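Local coordinates for protein 23S rRNA (guanine(2535)-N(1))-methyltransferase (PDB 1O9G) that methylates N1 of guanosine 2535 in 23S ribosomal RNA with S-adenosyl-L-methionine as donor, conferring resistance to the orthosomycin antibiotic avilamycin, at residues R113-S116 and E117-K121; A130-R133 and L134-R137; S62-L65 and L66-G70. The protein carries 3 engineered substitutions. All coordinates share one frame; numbering follows the deposited sequence.

Contact 1 (R113-S116 and E117-K121); sequences REQS and ERFGK
Phe119 packs back against the turn before it, its ring lying beside the main chain of Gln115. Atom CD2 of Phe119 sits 3.3 Å from Gln115 O and 4.1 Å from Gln115 CB. The ring is placed there by its first torsion (chi1 -57°), which leaves CG beside the backbone N of Phe119 and opposite its carbonyl carbon. The same Gln115 O also receives the amide of Phe119, at 2.8 Å to Phe119 N, so one carbonyl meets both the N-H and the ring of a single residue. Towards Arg118, the ring carbon CZ of Phe119 stands over one face of the Arg118 guanidinium, displaced to its rim, and Arg118 CG lies over one face of the Phe119 ring, toward its rim.

Backbone bonds carry the rest. Glu117 N donates to Arg113 O, Arg118 N to Glu114 O, and Gly120 N to Ser116 O at 2.8 Å. The last of these is the most bent, with an N-H...O angle of 138°, and it comes where the chain leaves the helix: Gly120 has positive phi and terminates the helical run. Beyond it, the hydroxyl OG of Ser116 shares a water with Lys121 O, the water lying 2.6 Å from Ser116 OG and 2.8 Å from Lys121 O. This bridge ties the emerging chain to the last turn.

Farther out, Arg113 forms a salt bridge with Glu109, one turn earlier, while Gln115 OE1 accepts from Arg112. Residues 113-119 form the C-terminal end of helix 102-119, far from the centre of the chain, and Gly120 and Lys121 lead out of it. Helix 122-140 follows directly: Leu125 meets Arg113 and Ser116, Ala128 meets Arg113 and Tyr124 meets Gln115, so this helix end packs on its successor across a short connection.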
loop_
_atom_site.group_PDB
_atom_site.type_symbol
_atom_site.label_atom_id
_atom_site.label_comp_id
_atom_site.label_asym_id
_atom_site.label_seq_id
_atom_site.Cartn_x
_atom_site.Cartn_y
_atom_site.Cartn_z
ATOM N N ARG A 113 -8.169 15.889 -19.494
ATOM C CA ARG A 113 -8.209 16.914 -20.542
ATOM C C ARG A 113 -9.552 16.976 -21.232
ATOM O O ARG A 113 -10.055 18.079 -21.512
ATOM C CB ARG A 113 -7.101 16.716 -21.564
ATOM C CG ARG A 113 -5.732 16.950 -20.991
ATOM C CD ARG A 113 -4.623 17.023 -22.006
ATOM N NE ARG A 113 -3.348 17.102 -21.318
ATOM C CZ ARG A 113 -2.849 18.203 -20.761
ATOM N NH1 ARG A 113 -3.502 19.355 -20.818
ATOM N NH2 ARG A 113 -1.675 18.141 -20.131
ATOM N N GLU A 114 -10.163 15.814 -21.480
ATOM C CA GLU A 114 -11.489 15.773 -22.070
ATOM C C GLU A 114 -12.523 16.403 -21.111
ATOM O O GLU A 114 -13.402 17.142 -21.543
ATOM C CB GLU A 114 -11.886 14.359 -22.480
ATOM C CG GLU A 114 -11.089 13.829 -23.667
ATOM C CD GLU A 114 -11.330 12.353 -23.957
ATOM O OE1 GLU A 114 -11.541 11.554 -23.002
ATOM O OE2 GLU A 114 -11.284 11.978 -25.152
ATOM N N GLN A 115 -12.417 16.115 -19.823
ATOM C CA GLN A 115 -13.297 16.692 -18.818
ATOM C C GLN A 115 -13.129 18.205 -18.741
ATOM O O GLN A 115 -14.105 18.932 -18.557
ATOM C CB GLN A 115 -13.050 16.046 -17.453
ATOM C CG GLN A 115 -13.574 14.630 -17.350
ATOM C CD GLN A 115 -13.137 13.934 -16.081
ATOM O OE1 GLN A 115 -12.025 14.126 -15.639
ATOM N NE2 GLN A 115 -14.030 13.160 -15.484
ATOM N N SER A 116 -11.898 18.693 -18.874
ATOM C CA SER A 116 -11.630 20.126 -18.976
ATOM C C SER A 116 -12.395 20.723 -20.117
ATOM O O SER A 116 -13.060 21.752 -19.954
ATOM C CB SER A 116 -10.142 20.401 -19.190
ATOM O OG SER A 116 -9.902 21.748 -19.540
ATOM N N GLU A 117 -12.312 20.125 -21.288
ATOM C CA GLU A 117 -12.950 20.705 -22.444
ATOM C C GLU A 117 -14.445 20.726 -22.262
ATOM O O GLU A 117 -15.109 21.687 -22.643
ATOM C CB GLU A 117 -12.570 19.986 -23.740
ATOM C CG GLU A 117 -11.108 20.120 -24.122
ATOM C CD GLU A 117 -10.572 21.558 -24.176
ATOM O OE1 GLU A 117 -11.343 22.544 -24.314
ATOM O OE2 GLU A 117 -9.322 21.671 -24.070
ATOM N N ARG A 118 -14.984 19.690 -21.643
ATOM C CA ARG A 118 -16.400 19.576 -21.513
ATOM C C ARG A 118 -16.934 20.529 -20.430
ATOM O O ARG A 118 -17.917 21.248 -20.667
ATOM C CB ARG A 118 -16.792 18.167 -21.195
ATOM C CG ARG A 118 -18.239 18.027 -20.971
ATOM C CD ARG A 118 -18.669 16.604 -20.870
ATOM N NE ARG A 118 -20.072 16.547 -20.488
ATOM C CZ ARG A 118 -20.674 15.477 -19.986
ATOM N NH1 ARG A 118 -20.007 14.341 -19.815
ATOM N NH2 ARG A 118 -21.953 15.541 -19.662
ATOM N N PHE A 119 -16.296 20.551 -19.260
ATOM C CA PHE A 119 -16.817 21.243 -18.080
ATOM C C PHE A 119 -16.179 22.603 -17.781
ATOM O O PHE A 119 -16.800 23.428 -17.148
ATOM C CB PHE A 119 -16.696 20.355 -16.827
ATOM C CG PHE A 119 -17.390 19.033 -16.942
ATOM C CD1 PHE A 119 -18.750 18.979 -17.241
ATOM C CD2 PHE A 119 -16.692 17.847 -16.772
ATOM C CE1 PHE A 119 -19.398 17.765 -17.327
ATOM C CE2 PHE A 119 -17.339 16.643 -16.864
ATOM C CZ PHE A 119 -18.679 16.603 -17.152
ATOM N N GLY A 120 -14.921 22.789 -18.160
ATOM C CA GLY A 120 -14.237 24.054 -17.983
ATOM C C GLY A 120 -13.702 24.329 -16.594
ATOM O O GLY A 120 -13.181 25.407 -16.343
ATOM N N LYS A 121 -13.806 23.395 -15.668
ATOM C CA LYS A 121 -13.337 23.640 -14.300
ATOM C C LYS A 121 -11.807 23.601 -14.259
ATOM O O LYS A 121 -11.188 22.653 -14.812
ATOM C CB LYS A 121 -13.917 22.581 -13.359
ATOM C CG LYS A 121 -13.651 22.738 -11.878
ATOM C CD LYS A 121 -14.574 21.810 -11.071
ATOM C CE LYS A 121 -14.107 21.515 -9.656
ATOM N NZ LYS A 121 -13.529 22.659 -8.900
HETATM O O HOH W 1 -8.244 19.898 -22.810
HETATM O O HOH W 2 -10.644 23.208 -17.489
#

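Contact 2 (A130-R133 and L134-R137); sequences AARR and LRER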
loop_
_atom_site.group_PDB
_atom_site.type_symbol
_atom_site.label_atom_id
_atom_site.label_comp_id
_atom_site.label_asym_id
_atom_site.label_seq_id
_atom_site.Cartn_x
_atom_site.Cartn_y
_atom_site.Cartn_z
ATOM N N ALA A 130 -0.812 17.081 -13.364
ATOM C CA ALA A 130 -0.296 16.173 -12.340
ATOM C C ALA A 130 -0.031 14.789 -12.961
ATOM O O ALA A 130 0.975 14.141 -12.673
ATOM C CB ALA A 130 -1.255 16.074 -11.156
ATOM N N ALA A 131 -0.926 14.334 -13.828
ATOM C CA ALA A 131 -0.764 13.013 -14.469
ATOM C C ALA A 131 0.444 13.022 -15.391
ATOM O O ALA A 131 1.168 12.035 -15.444
ATOM C CB ALA A 131 -2.012 12.627 -15.241
ATOM N N ARG A 132 0.655 14.128 -16.109
ATOM C CA ARG A 132 1.818 14.286 -16.968
ATOM C C ARG A 132 3.097 14.218 -16.132
ATOM O O ARG A 132 4.017 13.498 -16.500
ATOM C CB ARG A 132 1.768 15.612 -17.732
ATOM C CG ARG A 132 3.058 15.946 -18.457
ATOM C CD ARG A 132 3.060 17.334 -19.099
ATOM N NE ARG A 132 2.854 18.423 -18.129
ATOM C CZ ARG A 132 3.778 18.849 -17.255
ATOM N NH1 ARG A 132 4.978 18.270 -17.184
ATOM N NH2 ARG A 132 3.503 19.853 -16.426
ATOM N N ARG A 133 3.158 14.943 -15.021
ATOM C CA ARG A 133 4.349 14.938 -14.176
ATOM C C ARG A 133 4.627 13.546 -13.591
ATOM O O ARG A 133 5.793 13.084 -13.569
ATOM C CB ARG A 133 4.273 15.965 -13.061
ATOM C CG ARG A 133 4.373 17.418 -13.514
ATOM C CD ARG A 133 4.523 18.356 -12.357
ATOM N NE ARG A 133 3.287 18.432 -11.583
ATOM C CZ ARG A 133 2.312 19.312 -11.778
ATOM N NH1 ARG A 133 2.411 20.278 -12.682
ATOM N NH2 ARG A 133 1.222 19.256 -11.035
ATOM N N LEU A 134 3.582 12.868 -13.162
ATOM C CA LEU A 134 3.738 11.521 -12.610
ATOM C C LEU A 134 4.271 10.582 -13.685
ATOM O O LEU A 134 5.084 9.713 -13.378
ATOM C CB LEU A 134 2.416 10.986 -12.002
ATOM C CG LEU A 134 1.958 11.660 -10.717
ATOM C CD1 LEU A 134 0.540 11.169 -10.382
ATOM C CD2 LEU A 134 2.928 11.376 -9.587
ATOM N N ARG A 135 3.764 10.689 -14.905
ATOM C CA ARG A 135 4.254 9.883 -16.028
ATOM C C ARG A 135 5.725 10.150 -16.315
ATOM O O ARG A 135 6.484 9.214 -16.534
ATOM C CB ARG A 135 3.436 10.078 -17.293
ATOM C CG ARG A 135 3.911 9.261 -18.481
ATOM C CD ARG A 135 3.071 9.362 -19.742
ATOM N NE ARG A 135 2.553 10.699 -19.976
ATOM C CZ ARG A 135 3.251 11.731 -20.406
ATOM N NH1 ARG A 135 4.533 11.605 -20.724
ATOM N NH2 ARG A 135 2.637 12.903 -20.553
ATOM N N GLU A 136 6.126 11.409 -16.317
ATOM C CA GLU A 136 7.513 11.762 -16.567
ATOM C C GLU A 136 8.440 11.178 -15.491
ATOM O O GLU A 136 9.500 10.646 -15.824
ATOM C CB GLU A 136 7.689 13.280 -16.714
ATOM C CG GLU A 136 6.947 13.837 -17.927
ATOM C CD GLU A 136 6.875 15.353 -17.971
ATOM O OE1 GLU A 136 7.120 16.013 -16.931
ATOM O OE2 GLU A 136 6.565 15.874 -19.066
ATOM N N ARG A 137 8.049 11.252 -14.226
ATOM C CA ARG A 137 8.814 10.642 -13.145
ATOM C C ARG A 137 8.848 9.110 -13.272
ATOM O O ARG A 137 9.922 8.521 -13.156
ATOM C CB ARG A 137 8.304 11.084 -11.754
ATOM C CG ARG A 137 8.666 12.513 -11.416
ATOM C CD ARG A 137 8.445 12.952 -9.965
ATOM N NE ARG A 137 7.038 13.091 -9.571
ATOM C CZ ARG A 137 6.287 14.185 -9.748
ATOM N NH1 ARG A 137 6.774 15.268 -10.354
ATOM N NH2 ARG A 137 5.031 14.208 -9.310
HETATM O O HOH W 3 0.315 11.290 -18.426
#
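Between Ala130-Arg133 and Leu134-Arg137 the alpha-helical bonding of helix 122-140 runs on unbroken: each residue of 130-133 accepts from the residue four positions on. Leu134 N reaches Ala130 O at 2.9 Å, and the amides of Arg135, Glu136 and Arg137 repeat the step to Ala131, Arg132 and Arg133. All four are fairly straight, the N-H...O angle of the last being 167°.

Four arginines and one glutamate ride on this frame. Arg132 extends through its first two torsions and then bends at chi3 (59°), which brings NH1 within 3.1 Å of Glu136 OE1 in a salt bridge. A second, weak hydrogen bond runs from Arg132 NH1 to Glu136 OE2 at 3.4 Å. OE2 lies in the plane of the guanidinium, at its edge, yet the carboxylate plane is turned 58° from it, so the two groups do not form a flat, paired bridge.

Arg135 and Arg137 curl back over the preceding turn. Arg135 crosses Arg132 at about a right angle, its NH2 lying 3.7 Å from Arg132 CG. A water accepts from Arg135 NE at 2.8 Å and donates weakly to Ala131 O. Arg133 O lies 3.9 Å above the plane of the Arg137 guanidinium, over its centre, and NH1 of Arg137 is near Arg133 CB.

Leu134 and the two alanines face the protein, where Leu16 and Val21 of a loop meet them. The charges are shared with neighbouring acids: Arg133 reaches out to one oxygen of Asp15 and Arg137 bridges to the other, while Arg135 bridges to Glu109 on helix 102-119. Arginines one turn apart thus converge on one carboxylate, whose negative charge would offset part of theirs. This chemistry would secure both the preceding helix and an N-terminal loop to helix 122-140.

Contact 3 (S62-L65 and L66-G70); sequences SGYL and LTVLG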
loop_
_atom_site.group_PDB
_atom_site.type_symbol
_atom_site.label_atom_id
_atom_site.label_comp_id
_atom_site.label_asym_id
_atom_site.label_seq_id
_atom_site.Cartn_x
_atom_site.Cartn_y
_atom_site.Cartn_z
ATOM N N SER A 62 -9.047 0.131 -1.951
ATOM C CA SER A 62 -9.114 0.909 -3.186
ATOM C C SER A 62 -7.827 0.913 -3.978
ATOM O O SER A 62 -7.781 1.443 -5.087
ATOM C CB SER A 62 -9.442 2.365 -2.843
ATOM O OG SER A 62 -8.336 3.023 -2.231
ATOM N N GLY A 63 -6.739 0.391 -3.399
ATOM C CA GLY A 63 -5.451 0.375 -4.052
ATOM C C GLY A 63 -4.719 1.705 -4.045
ATOM O O GLY A 63 -3.624 1.800 -4.635
ATOM N N TYR A 64 -5.285 2.717 -3.389
ATOM C CA TYR A 64 -4.664 4.029 -3.374
ATOM C C TYR A 64 -3.300 3.928 -2.699
ATOM O O TYR A 64 -2.313 4.497 -3.183
ATOM C CB TYR A 64 -5.579 5.019 -2.634
ATOM C CG TYR A 64 -4.924 6.337 -2.420
ATOM C CD1 TYR A 64 -4.891 7.280 -3.437
ATOM C CD2 TYR A 64 -4.339 6.651 -1.207
ATOM C CE1 TYR A 64 -4.235 8.494 -3.269
ATOM C CE2 TYR A 64 -3.701 7.877 -1.007
ATOM C CZ TYR A 64 -3.661 8.792 -2.032
ATOM O OH TYR A 64 -3.020 9.995 -1.877
ATOM N N LEU A 65 -3.235 3.277 -1.540
ATOM C CA LEU A 65 -2.007 3.189 -0.782
ATOM C C LEU A 65 -0.877 2.538 -1.588
ATOM O O LEU A 65 0.235 3.061 -1.680
ATOM C CB LEU A 65 -2.228 2.487 0.558
ATOM C CG LEU A 65 -1.020 2.218 1.443
ATOM C CD1 LEU A 65 -0.199 3.487 1.725
ATOM C CD2 LEU A 65 -1.491 1.571 2.753
ATOM N N LEU A 66 -1.154 1.397 -2.170
ATOM C CA LEU A 66 -0.153 0.678 -2.927
ATOM C C LEU A 66 0.280 1.468 -4.139
ATOM O O LEU A 66 1.445 1.452 -4.482
ATOM C CB LEU A 66 -0.679 -0.713 -3.319
ATOM C CG LEU A 66 0.321 -1.620 -4.037
ATOM C CD1 LEU A 66 1.494 -1.957 -3.136
ATOM C CD2 LEU A 66 -0.358 -2.861 -4.484
ATOM N N THR A 67 -0.646 2.186 -4.747
ATOM C CA THR A 67 -0.328 2.934 -5.953
ATOM C C THR A 67 0.535 4.156 -5.620
ATOM O O THR A 67 1.503 4.459 -6.346
ATOM C CB THR A 67 -1.602 3.346 -6.690
ATOM O OG1 THR A 67 -2.330 2.163 -7.090
ATOM C CG2 THR A 67 -1.280 4.078 -7.965
ATOM N N VAL A 68 0.236 4.848 -4.515
ATOM C CA VAL A 68 1.085 5.937 -3.995
ATOM C C VAL A 68 2.509 5.415 -3.829
ATOM O O VAL A 68 3.455 6.040 -4.289
ATOM C CB VAL A 68 0.571 6.511 -2.653
ATOM C CG1 VAL A 68 1.639 7.287 -1.895
ATOM C CG2 VAL A 68 -0.633 7.342 -2.918
ATOM N N LEU A 69 2.660 4.263 -3.181
ATOM C CA LEU A 69 3.982 3.736 -2.946
ATOM C C LEU A 69 4.671 3.324 -4.221
ATOM O O LEU A 69 5.861 3.563 -4.413
ATOM C CB LEU A 69 3.942 2.606 -1.967
ATOM C CG LEU A 69 3.525 3.033 -0.560
ATOM C CD1 LEU A 69 3.292 1.770 0.276
ATOM C CD2 LEU A 69 4.589 3.939 0.083
ATOM N N GLY A 70 3.914 2.706 -5.124
ATOM C CA GLY A 70 4.427 2.266 -6.400
ATOM C C GLY A 70 5.018 3.403 -7.227
ATOM O O GLY A 70 6.095 3.266 -7.801
#
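Thr67 doubles its hold on Gly63, the N-cap residue of helix 64-72. Its OG1 donates to Gly63 O at 2.8 Å and its backbone N at 3.0 Å, the two donors arriving from opposite faces of the carbonyl plane. With chi1 at -62°, OG1 lies beside the backbone N, within range of the same acceptor. Val68 N and Leu69 N bond to Tyr64 O and Leu65 O. Just before the helix, Ser62 OG accepts from Tyr64 N, an ST turn.

Each apolar contact joins residues one turn apart. Val68 CG2 sits over one face of the Tyr64 ring in a CH-pi contact, 3.7 Å from the centroid and shifted towards the hydroxyl end, where CZ is nearest; Tyr64 OH is hydrogen-bonded to Leu16 O. Leu65 and Leu69 run alongside each other in one direction, their CD1 methyls 4.2 Å apart.

Glycine-rich loops after the first strand commonly line the cofactor site in Rossmann-like methyltransferases, and Gly63 probably ends the corresponding loop here. Helix 64-72 links strands 53-57 and 77-84 in a beta-alpha-beta unit, packing Leu66 and Leu69 on Leu55 between helices 33-45 and 87-98.

Overall arrangement
Along the chain, contact 3 comes first, then contact 1, then contact 2. Contact 3 lies near the centre of the protein, in the helix between two adjacent parallel strands of the Rossmann-like sheet. Contacts 1 and 2 belong to the consecutive helices 102-119 and 122-140, which form an arm projecting from that core. Contact 1, near the arm's far end, is about 26 Å from contact 3 between centres; contact 2 is nearer, at about 16 Å. Glu109 connects the two arm contacts, pairing with Arg113 and with Arg135. Leu16 connects contacts 2 and 3, touching Leu134 and accepting from the Tyr64 hydroxyl. Thus polar bridges and side-chain packing both join the arm's helices, while the N-terminal loop joins it to the buried methyltransferase core.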